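Putative cathepsin d (PDB 5N7Q) probably cleaves proteins internally as a tick cathepsin D, an aspartic endopeptidase of the pepsin-like A1 family that is held here in complex with the inhibitor pepstatin A. Local coordinates at residues Y6-V11 with C93-A98; D15-G20 with Q32-T37; Q153-V158 with G175-D180; G254-L259 with L297-F302. All coordinates share one frame; numbering follows the deposited sequence. Where two conformers were deposited one is given.

Interaction 1 (Y6-V11 with C93-A98)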
loop_
_atom_site.group_PDB
_atom_site.type_symbol
_atom_site.label_atom_id
_atom_site.label_comp_id
_atom_site.label_asym_id
_atom_site.label_seq_id
_atom_site.Cartn_x
_atom_site.Cartn_y
_atom_site.Cartn_z
ATOM N N TYR A 6 18.717 2.659 -0.847
ATOM C CA TYR A 6 18.543 1.337 -0.214
ATOM C C TYR A 6 17.402 0.597 -0.907
ATOM O O TYR A 6 16.241 0.924 -0.681
ATOM C CB TYR A 6 18.272 1.447 1.305
ATOM C CG TYR A 6 19.233 2.391 1.975
ATOM C CD1 TYR A 6 20.502 1.976 2.377
ATOM C CD2 TYR A 6 18.875 3.702 2.165
ATOM C CE1 TYR A 6 21.378 2.867 2.969
ATOM C CE2 TYR A 6 19.729 4.608 2.763
ATOM C CZ TYR A 6 20.977 4.190 3.175
ATOM O OH TYR A 6 21.841 5.131 3.741
ATOM N N PRO A 7 17.731 -0.383 -1.777
ATOM C CA PRO A 7 16.676 -1.149 -2.445
ATOM C C PRO A 7 16.091 -2.203 -1.536
ATOM O O PRO A 7 16.830 -3.041 -1.010
ATOM C CB PRO A 7 17.391 -1.776 -3.659
ATOM C CG PRO A 7 18.808 -1.850 -3.249
ATOM C CD PRO A 7 19.069 -0.755 -2.282
ATOM N N GLU A 8 14.779 -2.173 -1.350
ATOM C CA GLU A 8 14.101 -3.132 -0.529
ATOM C C GLU A 8 13.286 -4.077 -1.436
ATOM O O GLU A 8 12.292 -3.660 -2.036
ATOM C CB GLU A 8 13.189 -2.430 0.468
ATOM C CG GLU A 8 12.228 -3.342 1.236
ATOM C CD GLU A 8 12.872 -4.271 2.231
ATOM O OE1 GLU A 8 14.108 -4.194 2.414
ATOM O OE2 GLU A 8 12.130 -5.080 2.857
ATOM N N PRO A 9 13.720 -5.334 -1.556
ATOM C CA PRO A 9 13.013 -6.263 -2.441
ATOM C C PRO A 9 11.731 -6.781 -1.845
ATOM O O PRO A 9 11.707 -7.136 -0.665
ATOM C CB PRO A 9 14.011 -7.402 -2.613
ATOM C CG PRO A 9 14.723 -7.424 -1.312
ATOM C CD PRO A 9 14.870 -6.001 -0.891
ATOM N N LEU A 10 10.680 -6.856 -2.656
ATOM C CA LEU A 10 9.360 -7.346 -2.245
ATOM C C LEU A 10 8.993 -8.697 -2.860
ATOM O O LEU A 10 9.380 -9.011 -3.992
ATOM C CB LEU A 10 8.263 -6.342 -2.609
ATOM C CG LEU A 10 8.505 -4.917 -2.128
ATOM C CD1 LEU A 10 7.436 -3.989 -2.695
ATOM C CD2 LEU A 10 8.518 -4.863 -0.603
ATOM N N VAL A 11 8.226 -9.465 -2.093
ATOM C CA VAL A 11 7.520 -10.645 -2.570
ATOM C C VAL A 11 6.075 -10.247 -2.864
ATOM O O VAL A 11 5.450 -9.492 -2.108
ATOM C CB VAL A 11 7.593 -11.774 -1.510
ATOM C CG1 VAL A 11 6.593 -12.890 -1.794
ATOM C CG2 VAL A 11 9.005 -12.310 -1.437
ATOM N N CYS A 93 16.239 -0.438 13.588
ATOM C CA CYS A 93 15.480 -1.033 12.471
ATOM C C CYS A 93 16.366 -0.987 11.230
ATOM O O CYS A 93 16.942 0.062 10.921
ATOM C CB CYS A 93 14.204 -0.233 12.204
ATOM S SG CYS A 93 13.215 -0.814 10.789
ATOM N N ARG A 94 16.524 -2.129 10.570
ATOM C CA ARG A 94 17.356 -2.224 9.371
ATOM C C ARG A 94 16.536 -2.553 8.144
ATOM O O ARG A 94 15.737 -3.491 8.142
ATOM C CB ARG A 94 18.435 -3.300 9.536
ATOM C CG ARG A 94 19.348 -3.029 10.703
ATOM C CD ARG A 94 20.433 -4.077 10.809
ATOM N NE ARG A 94 21.090 -4.016 12.099
ATOM C CZ ARG A 94 20.548 -4.427 13.248
ATOM N NH1 ARG A 94 19.310 -4.951 13.304
ATOM N NH2 ARG A 94 21.269 -4.339 14.363
ATOM N N ILE A 95 16.803 -1.781 7.094
ATOM C CA ILE A 95 16.276 -1.990 5.750
ATOM C C ILE A 95 17.477 -2.004 4.805
ATOM O O ILE A 95 18.193 -1.009 4.692
ATOM C CB ILE A 95 15.333 -0.860 5.320
ATOM C CG1 ILE A 95 14.098 -0.823 6.225
ATOM C CG2 ILE A 95 14.976 -1.005 3.841
ATOM C CD1 ILE A 95 13.232 0.407 6.026
ATOM N N GLY A 96 17.759 -3.161 4.219
ATOM C CA GLY A 96 18.993 -3.343 3.463
ATOM C C GLY A 96 20.180 -2.948 4.329
ATOM O O GLY A 96 20.276 -3.403 5.480
ATOM N N SER A 97 21.055 -2.094 3.809
ATOM C CA SER A 97 22.226 -1.633 4.556
ATOM C C SER A 97 21.949 -0.382 5.395
ATOM O O SER A 97 22.860 0.147 6.042
ATOM C CB SER A 97 23.407 -1.398 3.595
ATOM O OG SER A 97 23.154 -0.276 2.782
ATOM N N ALA A 98 20.703 0.089 5.426
ATOM C CA ALA A 98 20.343 1.230 6.257
ATOM C C ALA A 98 20.144 0.761 7.692
ATOM O O ALA A 98 19.415 -0.193 7.913
ATOM C CB ALA A 98 19.078 1.904 5.761
HETATM O O HOH W 1 16.041 -5.488 3.946
#

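Interaction 2 (D15-G20 with Q32-T37). Unlike the reference sequence in segment 15-20: V17 (reference Glu).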
loop_
_atom_site.group_PDB
_atom_site.type_symbol
_atom_site.label_atom_id
_atom_site.label_comp_id
_atom_site.label_asym_id
_atom_site.label_seq_id
_atom_site.Cartn_x
_atom_site.Cartn_y
_atom_site.Cartn_z
ATOM N N ASP A 15 -0.838 -11.077 -6.262
ATOM C CA ASP A 15 -1.191 -9.689 -6.647
ATOM C C ASP A 15 -2.034 -8.974 -5.585
ATOM O O ASP A 15 -2.536 -7.876 -5.844
ATOM C CB ASP A 15 -1.924 -9.639 -8.033
ATOM C CG ASP A 15 -1.013 -9.418 -9.206
ATOM O OD1 ASP A 15 0.216 -9.350 -9.050
ATOM O OD2 ASP A 15 -1.560 -9.266 -10.347
ATOM N N VAL A 16 -2.166 -9.532 -4.382
ATOM C CA VAL A 16 -3.008 -8.893 -3.347
ATOM C C VAL A 16 -2.219 -8.213 -2.248
ATOM O O VAL A 16 -2.663 -7.201 -1.716
ATOM C CB VAL A 16 -4.073 -9.819 -2.734
ATOM C CG1 VAL A 16 -5.012 -10.282 -3.809
ATOM C CG2 VAL A 16 -3.495 -11.005 -2.004
ATOM N N VAL A 17 -1.062 -8.763 -1.879
ATOM C CA VAL A 17 -0.184 -8.105 -0.912
ATOM C C VAL A 17 1.270 -8.267 -1.321
ATOM O O VAL A 17 1.669 -9.289 -1.903
ATOM C CB VAL A 17 -0.390 -8.637 0.529
ATOM C CG1 VAL A 17 -1.775 -8.308 1.084
ATOM C CG2 VAL A 17 -0.191 -10.126 0.599
ATOM N N TYR A 18 2.059 -7.269 -0.947
ATOM C CA TYR A 18 3.493 -7.220 -1.190
ATOM C C TYR A 18 4.175 -6.997 0.147
ATOM O O TYR A 18 3.681 -6.242 0.982
ATOM C CB TYR A 18 3.822 -6.099 -2.182
ATOM C CG TYR A 18 3.205 -6.278 -3.548
ATOM C CD1 TYR A 18 1.861 -5.977 -3.774
ATOM C CD2 TYR A 18 3.976 -6.716 -4.617
ATOM C CE1 TYR A 18 1.308 -6.161 -5.039
ATOM C CE2 TYR A 18 3.418 -6.883 -5.880
ATOM C CZ TYR A 18 2.098 -6.595 -6.069
ATOM O OH TYR A 18 1.533 -6.760 -7.313
ATOM N N TYR A 19 5.271 -7.696 0.379
ATOM C CA TYR A 19 5.971 -7.576 1.657
ATOM C C TYR A 19 7.437 -7.860 1.501
ATOM O O TYR A 19 7.867 -8.540 0.550
ATOM C CB TYR A 19 5.351 -8.510 2.699
ATOM C CG TYR A 19 5.128 -9.905 2.199
ATOM C CD1 TYR A 19 3.965 -10.206 1.485
ATOM C CD2 TYR A 19 6.038 -10.943 2.452
ATOM C CE1 TYR A 19 3.719 -11.465 1.004
ATOM C CE2 TYR A 19 5.779 -12.232 1.975
ATOM C CZ TYR A 19 4.624 -12.464 1.247
ATOM O OH TYR A 19 4.266 -13.697 0.744
ATOM N N GLY A 20 8.225 -7.297 2.414
ATOM C CA GLY A 20 9.679 -7.421 2.332
ATOM C C GLY A 20 10.344 -7.566 3.688
ATOM O O GLY A 20 9.727 -7.308 4.732
ATOM N N GLN A 32 9.105 -10.046 8.167
ATOM C CA GLN A 32 8.535 -9.608 6.883
ATOM C C GLN A 32 7.445 -8.623 7.166
ATOM O O GLN A 32 6.598 -8.850 8.033
ATOM C CB GLN A 32 7.967 -10.793 6.124
ATOM C CG GLN A 32 9.018 -11.836 5.779
ATOM C CD GLN A 32 9.968 -11.377 4.715
ATOM O OE1 GLN A 32 9.634 -10.518 3.902
ATOM N NE2 GLN A 32 11.179 -11.945 4.701
ATOM N N VAL A 33 7.418 -7.520 6.429
ATOM C CA VAL A 33 6.389 -6.485 6.639
ATOM C C VAL A 33 5.842 -5.985 5.323
ATOM O O VAL A 33 6.527 -5.985 4.321
ATOM C CB VAL A 33 6.930 -5.274 7.436
ATOM C CG1 VAL A 33 7.251 -5.687 8.859
ATOM C CG2 VAL A 33 8.154 -4.627 6.799
ATOM N N ILE A 34 4.582 -5.563 5.349
ATOM C CA ILE A 34 4.017 -4.842 4.225
ATOM C C ILE A 34 4.453 -3.376 4.365
ATOM O O ILE A 34 4.341 -2.788 5.454
ATOM C CB ILE A 34 2.501 -5.110 4.075
ATOM C CG1 ILE A 34 1.926 -4.358 2.875
ATOM C CG2 ILE A 34 1.714 -4.806 5.338
ATOM C CD1 ILE A 34 0.627 -4.970 2.389
ATOM N N PHE A 35 4.953 -2.825 3.259
ATOM C CA PHE A 35 5.327 -1.418 3.179
ATOM C C PHE A 35 4.112 -0.645 2.715
ATOM O O PHE A 35 3.677 -0.816 1.584
ATOM C CB PHE A 35 6.516 -1.223 2.240
ATOM C CG PHE A 35 7.814 -1.740 2.839
ATOM C CD1 PHE A 35 8.119 -3.085 2.832
ATOM C CD2 PHE A 35 8.702 -0.873 3.483
ATOM C CE1 PHE A 35 9.267 -3.570 3.425
ATOM C CE2 PHE A 35 9.875 -1.356 4.060
ATOM C CZ PHE A 35 10.152 -2.708 4.042
ATOM N N ASP A 36 3.551 0.164 3.616
ATOM C CA ASP A 36 2.181 0.665 3.491
ATOM C C ASP A 36 2.160 2.200 3.472
ATOM O O ASP A 36 2.250 2.851 4.521
ATOM C CB ASP A 36 1.335 0.139 4.689
ATOM C CG ASP A 36 -0.058 0.696 4.723
ATOM O OD1 ASP A 36 -0.543 1.049 3.634
ATOM O OD2 ASP A 36 -0.664 0.678 5.806
ATOM N N THR A 37 2.018 2.787 2.280
ATOM C CA THR A 37 1.912 4.242 2.185
ATOM C C THR A 37 0.609 4.826 2.716
ATOM O O THR A 37 0.469 6.053 2.736
ATOM C CB THR A 37 2.206 4.759 0.771
ATOM O OG1 THR A 37 1.238 4.214 -0.129
ATOM C CG2 THR A 37 3.609 4.381 0.321
HETATM O O HOH W 2 5.295 -4.100 0.822
#

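Interaction 3 (Q153-V158 with G175-D180)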
loop_
_atom_site.group_PDB
_atom_site.type_symbol
_atom_site.label_atom_id
_atom_site.label_comp_id
_atom_site.label_asym_id
_atom_site.label_seq_id
_atom_site.Cartn_x
_atom_site.Cartn_y
_atom_site.Cartn_z
ATOM N N GLN A 153 18.274 13.304 -1.256
ATOM C CA GLN A 153 17.219 12.768 -2.099
ATOM C C GLN A 153 16.188 12.065 -1.216
ATOM O O GLN A 153 16.165 10.830 -1.121
ATOM C CB GLN A 153 17.847 11.847 -3.152
ATOM C CG GLN A 153 16.899 11.138 -4.117
ATOM C CD GLN A 153 16.013 12.068 -4.941
ATOM O OE1 GLN A 153 15.564 13.110 -4.463
ATOM N NE2 GLN A 153 15.724 11.674 -6.184
ATOM N N ASN A 154 15.326 12.861 -0.589
ATOM C CA ASN A 154 14.362 12.365 0.389
ATOM C C ASN A 154 13.060 11.948 -0.304
ATOM O O ASN A 154 11.997 12.538 -0.110
ATOM C CB ASN A 154 14.118 13.368 1.507
ATOM C CG ASN A 154 15.372 13.662 2.283
ATOM O OD1 ASN A 154 15.959 12.767 2.900
ATOM N ND2 ASN A 154 15.827 14.909 2.222
ATOM N N VAL A 155 13.201 10.915 -1.119
ATOM C CA VAL A 155 12.092 10.281 -1.827
ATOM C C VAL A 155 12.226 8.784 -1.696
ATOM O O VAL A 155 13.293 8.265 -1.397
ATOM C CB VAL A 155 12.082 10.650 -3.344
ATOM C CG1 VAL A 155 12.259 12.150 -3.552
ATOM C CG2 VAL A 155 13.083 9.822 -4.147
ATOM N N PHE A 156 11.110 8.080 -1.901
ATOM C CA PHE A 156 11.160 6.642 -2.112
ATOM C C PHE A 156 10.251 6.308 -3.277
ATOM O O PHE A 156 9.243 6.977 -3.507
ATOM C CB PHE A 156 10.833 5.830 -0.848
ATOM C CG PHE A 156 9.479 6.086 -0.260
ATOM C CD1 PHE A 156 8.371 5.361 -0.693
ATOM C CD2 PHE A 156 9.275 7.080 0.702
ATOM C CE1 PHE A 156 7.118 5.601 -0.163
ATOM C CE2 PHE A 156 8.007 7.309 1.243
ATOM C CZ PHE A 156 6.928 6.566 0.791
ATOM N N SER A 157 10.667 5.316 -4.047
ATOM C CA SER A 157 9.978 4.957 -5.276
ATOM C C SER A 157 9.587 3.480 -5.292
ATOM O O SER A 157 10.386 2.629 -4.904
ATOM C CB SER A 157 10.866 5.236 -6.471
ATOM O OG SER A 157 11.244 6.600 -6.504
ATOM N N VAL A 158 8.357 3.183 -5.714
ATOM C CA VAL A 158 7.786 1.852 -5.588
ATOM C C VAL A 158 7.448 1.212 -6.943
ATOM O O VAL A 158 6.738 1.773 -7.752
ATOM C CB VAL A 158 6.517 1.874 -4.701
ATOM C CG1 VAL A 158 5.960 0.461 -4.579
ATOM C CG2 VAL A 158 6.791 2.506 -3.330
ATOM N N GLY A 175 15.417 6.553 -1.078
ATOM C CA GLY A 175 16.447 7.532 -1.431
ATOM C C GLY A 175 16.801 7.576 -2.899
ATOM O O GLY A 175 17.849 8.065 -3.283
ATOM N N GLY A 176 15.909 7.099 -3.756
ATOM C CA GLY A 176 16.175 7.195 -5.182
ATOM C C GLY A 176 14.968 6.922 -6.055
ATOM O O GLY A 176 13.913 6.461 -5.561
ATOM N N ILE A 177 15.136 7.210 -7.347
ATOM C CA ILE A 177 14.151 6.919 -8.405
ATOM C C ILE A 177 14.904 6.142 -9.467
ATOM O O ILE A 177 15.878 6.657 -9.985
ATOM C CB ILE A 177 13.599 8.218 -9.056
ATOM C CG1 ILE A 177 13.065 9.212 -8.017
ATOM C CG2 ILE A 177 12.538 7.866 -10.089
ATOM C CD1 ILE A 177 12.713 10.586 -8.582
ATOM N N ASP A 178 14.459 4.923 -9.793
ATOM C CA ASP A 178 15.195 4.055 -10.726
ATOM C C ASP A 178 14.505 4.129 -12.082
ATOM O O ASP A 178 13.423 3.556 -12.267
ATOM C CB ASP A 178 15.202 2.628 -10.202
ATOM C CG ASP A 178 16.085 1.704 -10.989
ATOM O OD1 ASP A 178 16.592 2.066 -12.068
ATOM O OD2 ASP A 178 16.303 0.583 -10.500
ATOM N N HIS A 179 15.151 4.784 -13.052
ATOM C CA HIS A 179 14.601 4.884 -14.403
ATOM C C HIS A 179 14.597 3.512 -15.101
ATOM O O HIS A 179 13.917 3.361 -16.099
ATOM C CB HIS A 179 15.366 5.937 -15.231
ATOM C CG HIS A 179 14.568 6.564 -16.341
ATOM N ND1 HIS A 179 13.658 5.866 -17.108
ATOM C CD2 HIS A 179 14.531 7.839 -16.793
ATOM C CE1 HIS A 179 13.128 6.678 -18.008
ATOM N NE2 HIS A 179 13.638 7.882 -17.831
ATOM N N ASP A 180 15.271 2.486 -14.563
ATOM C CA ASP A 180 15.117 1.158 -15.122
ATOM C C ASP A 180 13.782 0.518 -14.756
ATOM O O ASP A 180 13.466 -0.550 -15.273
ATOM C CB ASP A 180 16.334 0.288 -14.813
ATOM C CG ASP A 180 17.600 0.758 -15.555
ATOM O OD1 ASP A 180 17.445 1.288 -16.696
ATOM O OD2 ASP A 180 18.711 0.633 -14.968
#

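Interaction 4 (G254-L259 with L297-F302)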
loop_
_atom_site.group_PDB
_atom_site.type_symbol
_atom_site.label_atom_id
_atom_site.label_comp_id
_atom_site.label_asym_id
_atom_site.label_seq_id
_atom_site.Cartn_x
_atom_site.Cartn_y
_atom_site.Cartn_z
ATOM N N GLY A 254 -20.388 -10.006 0.103
ATOM C CA GLY A 254 -18.987 -9.607 0.214
ATOM C C GLY A 254 -18.766 -8.140 -0.073
ATOM O O GLY A 254 -19.707 -7.341 -0.056
ATOM N N GLY A 255 -17.510 -7.782 -0.326
ATOM C CA GLY A 255 -17.120 -6.377 -0.493
ATOM C C GLY A 255 -16.739 -5.961 -1.902
ATOM O O GLY A 255 -16.454 -4.764 -2.136
ATOM N N GLN A 256 -16.726 -6.941 -2.819
ATOM C CA GLN A 256 -16.315 -6.739 -4.200
ATOM C C GLN A 256 -17.341 -7.191 -5.242
ATOM O O GLN A 256 -18.068 -8.195 -5.126
ATOM C CB GLN A 256 -14.995 -7.458 -4.527
ATOM C CG GLN A 256 -13.754 -6.865 -3.873
ATOM C CD GLN A 256 -13.690 -7.203 -2.396
ATOM O OE1 GLN A 256 -13.716 -8.373 -2.027
ATOM N NE2 GLN A 256 -13.631 -6.173 -1.539
ATOM N N TYR A 257 -17.302 -6.451 -6.323
ATOM C CA TYR A 257 -18.022 -6.800 -7.505
ATOM C C TYR A 257 -17.309 -7.921 -8.263
ATOM O O TYR A 257 -16.089 -7.962 -8.292
ATOM C CB TYR A 257 -18.173 -5.559 -8.364
ATOM C CG TYR A 257 -19.269 -4.643 -7.857
ATOM C CD1 TYR A 257 -20.590 -4.894 -8.217
ATOM C CD2 TYR A 257 -19.002 -3.559 -7.030
ATOM C CE1 TYR A 257 -21.612 -4.087 -7.795
ATOM C CE2 TYR A 257 -20.037 -2.716 -6.599
ATOM C CZ TYR A 257 -21.337 -3.015 -6.975
ATOM O OH TYR A 257 -22.399 -2.215 -6.574
ATOM N N LEU A 258 -18.094 -8.798 -8.879
ATOM C CA LEU A 258 -17.557 -9.927 -9.669
ATOM C C LEU A 258 -17.893 -9.757 -11.133
ATOM O O LEU A 258 -18.964 -9.227 -11.492
ATOM C CB LEU A 258 -18.147 -11.242 -9.190
ATOM C CG LEU A 258 -17.958 -11.539 -7.703
ATOM C CD1 LEU A 258 -18.691 -12.827 -7.357
ATOM C CD2 LEU A 258 -16.495 -11.598 -7.321
ATOM N N LEU A 259 -16.988 -10.244 -11.973
ATOM C CA LEU A 259 -17.097 -10.153 -13.422
ATOM C C LEU A 259 -17.166 -11.561 -13.978
ATOM O O LEU A 259 -16.543 -12.481 -13.449
ATOM C CB LEU A 259 -15.889 -9.413 -13.988
ATOM C CG LEU A 259 -15.851 -7.935 -13.579
ATOM C CD1 LEU A 259 -14.461 -7.353 -13.704
ATOM C CD2 LEU A 259 -16.850 -7.094 -14.379
ATOM N N LEU A 297 -12.722 -16.959 -9.059
ATOM C CA LEU A 297 -13.526 -15.765 -9.347
ATOM C C LEU A 297 -12.699 -14.737 -10.088
ATOM O O LEU A 297 -11.470 -14.719 -9.997
ATOM C CB LEU A 297 -14.017 -15.134 -8.056
ATOM C CG LEU A 297 -14.789 -16.037 -7.092
ATOM C CD1 LEU A 297 -15.041 -15.253 -5.811
ATOM C CD2 LEU A 297 -16.064 -16.594 -7.714
ATOM N N CYS A 298 -13.393 -13.865 -10.801
ATOM C CA CYS A 298 -12.772 -12.703 -11.436
ATOM C C CYS A 298 -13.347 -11.475 -10.757
ATOM O O CYS A 298 -14.523 -11.121 -10.981
ATOM C CB CYS A 298 -13.040 -12.712 -12.929
ATOM S SG CYS A 298 -12.198 -14.111 -13.709
ATOM N N VAL A 299 -12.513 -10.850 -9.933
ATOM C CA VAL A 299 -12.951 -9.753 -9.076
ATOM C C VAL A 299 -12.674 -8.425 -9.785
ATOM O O VAL A 299 -11.592 -8.188 -10.312
ATOM C CB VAL A 299 -12.230 -9.841 -7.721
ATOM C CG1 VAL A 299 -12.408 -8.569 -6.895
ATOM C CG2 VAL A 299 -12.719 -11.063 -6.967
ATOM N N SER A 300 -13.667 -7.547 -9.791
ATOM C CA SER A 300 -13.470 -6.212 -10.279
ATOM C C SER A 300 -12.531 -5.460 -9.345
ATOM O O SER A 300 -12.766 -5.419 -8.137
ATOM C CB SER A 300 -14.792 -5.469 -10.311
ATOM O OG SER A 300 -14.554 -4.098 -10.593
ATOM N N GLY A 301 -11.528 -4.837 -9.907
ATOM C CA GLY A 301 -10.577 -4.061 -9.127
ATOM C C GLY A 301 -11.060 -2.697 -8.686
ATOM O O GLY A 301 -10.254 -1.903 -8.220
ATOM N N PHE A 302 -12.348 -2.418 -8.828
ATOM C CA PHE A 302 -12.956 -1.189 -8.313
ATOM C C PHE A 302 -13.964 -1.541 -7.260
ATOM O O PHE A 302 -14.987 -2.171 -7.568
ATOM C CB PHE A 302 -13.573 -0.342 -9.432
ATOM C CG PHE A 302 -12.650 -0.135 -10.571
ATOM C CD1 PHE A 302 -11.668 0.825 -10.509
ATOM C CD2 PHE A 302 -12.730 -0.942 -11.694
ATOM C CE1 PHE A 302 -10.788 0.978 -11.558
ATOM C CE2 PHE A 302 -11.863 -0.788 -12.748
ATOM C CZ PHE A 302 -10.869 0.178 -12.670
HETATM O O HOH W 3 -15.004 -4.720 -6.608
HETATM O O HOH W 4 -16.189 -14.175 -11.231
#

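Interaction 1 (Y6-V11 with C93-A98)
Y6 lays its ring against the turn that follows strand 82-95, a mostly apolar side-chain contact in the pepsin-like fold between the N-terminal strand 6-13 and the I95-A98 turn linking strands 82-95 and 98-101. The centrepiece is a CH-pi contact: A98 CB stands 3.6 Å from the centroid of the Y6 ring, 9° off its normal, so the methyl group sits over the middle of one face. The rim is met as well, for S97 OG lies in the ring plane, 3.5 Å from Y6 CD1. The ring reaches this spot with CG anti to its own carbonyl carbon (chi1 -47°), and the phenol oxygen hydrogen-bonds to L149 O, outside the two segments. I95 to A98 form a type II' beta turn, closed by A98 N bonding to I95 O at 2.8 Å; G96 takes the positive phi that this turn needs at its second position. No direct hydrogen bond joins the two segments. Instead a water bridges them, donating to E8 OE1 at 2.8 Å and accepting from G96 N at 2.9 Å, while I95 CG2 packs against E8 OE1 at 3.6 Å, the two side chains crossing at about a right angle. Helix 140-146 adjoins both sides of the contact, M144 touching Y6 and A98 and V140 touching I95; F174 of strand 170-174 packs on E8 and I95, and I22 of strand 17-24 on I95.

Interaction 2 (D15-G20 with Q32-T37)
G20 and V33 exchange two backbone hydrogen bonds, G20 N to V33 O and V33 N to G20 O, each 2.9 Å long and nearly straight. They make an antiparallel hydrogen-bonded pair in the beta hairpin of strands 17-24 and 29-36, the second of which delivers the predicted catalytic aspartate D36 in the D-T-G sequence of pepsin-like proteases. The short strand segments run at 121° to each other, and the bonding soon gives way to other links. At the diverging end a water accepts from F35 N at 2.8 Å and donates a weak bond to Y18 O. That carbonyl also receives a CA-H...O contact from I34 CA and lies 3.2 Å from I34 CG1, which chi1 of -179° sets anti to its backbone N. Beyond it I34 CD1 reaches V17 CB, and both side chains also pack on the bound peptide. V17, which differs from the reference sequence, forms a classic beta bulge with V16 opposite L13. Farther along, D36 OD1 hydrogen-bonds to the inhibitor and to G38 N, D36 OD2 binds S39 OG, and T37 OG1 bonds to A226 O and T228 N, on either side of the second predicted catalytic aspartate, D227. On the strand face that carries V33, V33 CG2 packs against G20 O. The F35 ring turns its edge to G20, with G20 N near the ring plane, 4.0 Å from F35 CE1.

Interaction 3 (Q153-V158 with G175-D180)
S157 holds OG anti to its carbonyl carbon (chi1 -58°), which carries the hydroxyl to G176 O; Q153 CG, anti to its backbone N (chi1 178°), comes to lie 3.3 Å from G175 O. S157 OG donates to G176 O at 2.8 Å, meeting the carbonyl off its axis and slightly out of its plane. The other direct bond, G175 N to V155 O, is 2.7 Å long but bent at the hydrogen (143°), though the donor lies nearly on the line of the V155 C=O bond. G175 CA also makes a CA-H...O contact to Q153 O, 3.3 Å. I177 crosses both V155 and Q153 at about a right angle: its CG1 meets V155 CG2 at 3.9 Å, and its CD1 approaches Q153 NE2. In this pepsin-like fold strand 155-160 lies between strands 170-174 and 322-327, in the sheet that joins the two lobes in this family, and the contact fastens the chain leaving strand 170-174 to its start. On the far side F156 packs its ring on F326 and F141. With no side chains on G175 and G176, the strand meets their backbone directly, and the grip is chiefly polar: one main-chain carbonyl and one serine hydroxyl hold the loop, beside a valine-isoleucine patch.

Interaction 4 (G254-L259 with L297-F302)
L258 and V299 meet at a slant in the C-terminal lobe of the pepsin-like fold, L258 CD2 lying 3.8 Å from V299 CG2, and on V299's other branch CG1 fits against Q256 CB and CG, both at 3.7 Å. V299 can serve both neighbours because CG1 is anti to its backbone N (chi1 168°) and CG2 anti to its carbonyl carbon; Q256 also packs on a modified side chain of the bound peptide. L258 and V299 form an antiparallel non-hydrogen-bonded pair between the short strand 258-259 and strand 295-304. L259 and C298 turn to the opposite face, where L259 CD1 reaches S300 CA at 3.7 Å and also S300 CB. Two backbone bonds flank the pair: S300 N to Y257 O, 2.9 Å, and L259 N to C298 O, 2.8 Å. Y257 sets CB beside S300 CB, but its ring leads away and its hydroxyl binds D241. Water continues the pairing, one molecule linking L259 O to C298 N, another accepting from Y257 N and donating to S300 O and F302 O. S300 OG takes F302 N in an ST turn and also bonds N244. The C298-C261 disulfide covalently ties the chain just after L259 to its partner strand, backing up a weakly bonded strand.

In the fold
From the N terminus, strand 6-13 opens interaction 1, which closes about 80 residues later at the turn after strand 82-95. Interaction 2, the hairpin contact, lies wholly within that loop and touches interaction 1: V11 N lies 2.8 Å from Y19 O, and E8 packs on G20 and F35. Interaction 3 then closes a short loop of its own, holding the chain after strand 170-174, itself a partner of strand 6-13; it meets interaction 2 where F156 CE1 touches T37 CG2. Interaction 4 follows in series, in the half of the protein that carries D227, its centre about 33 Å from those of interactions 1 and 3. None of the loops cross.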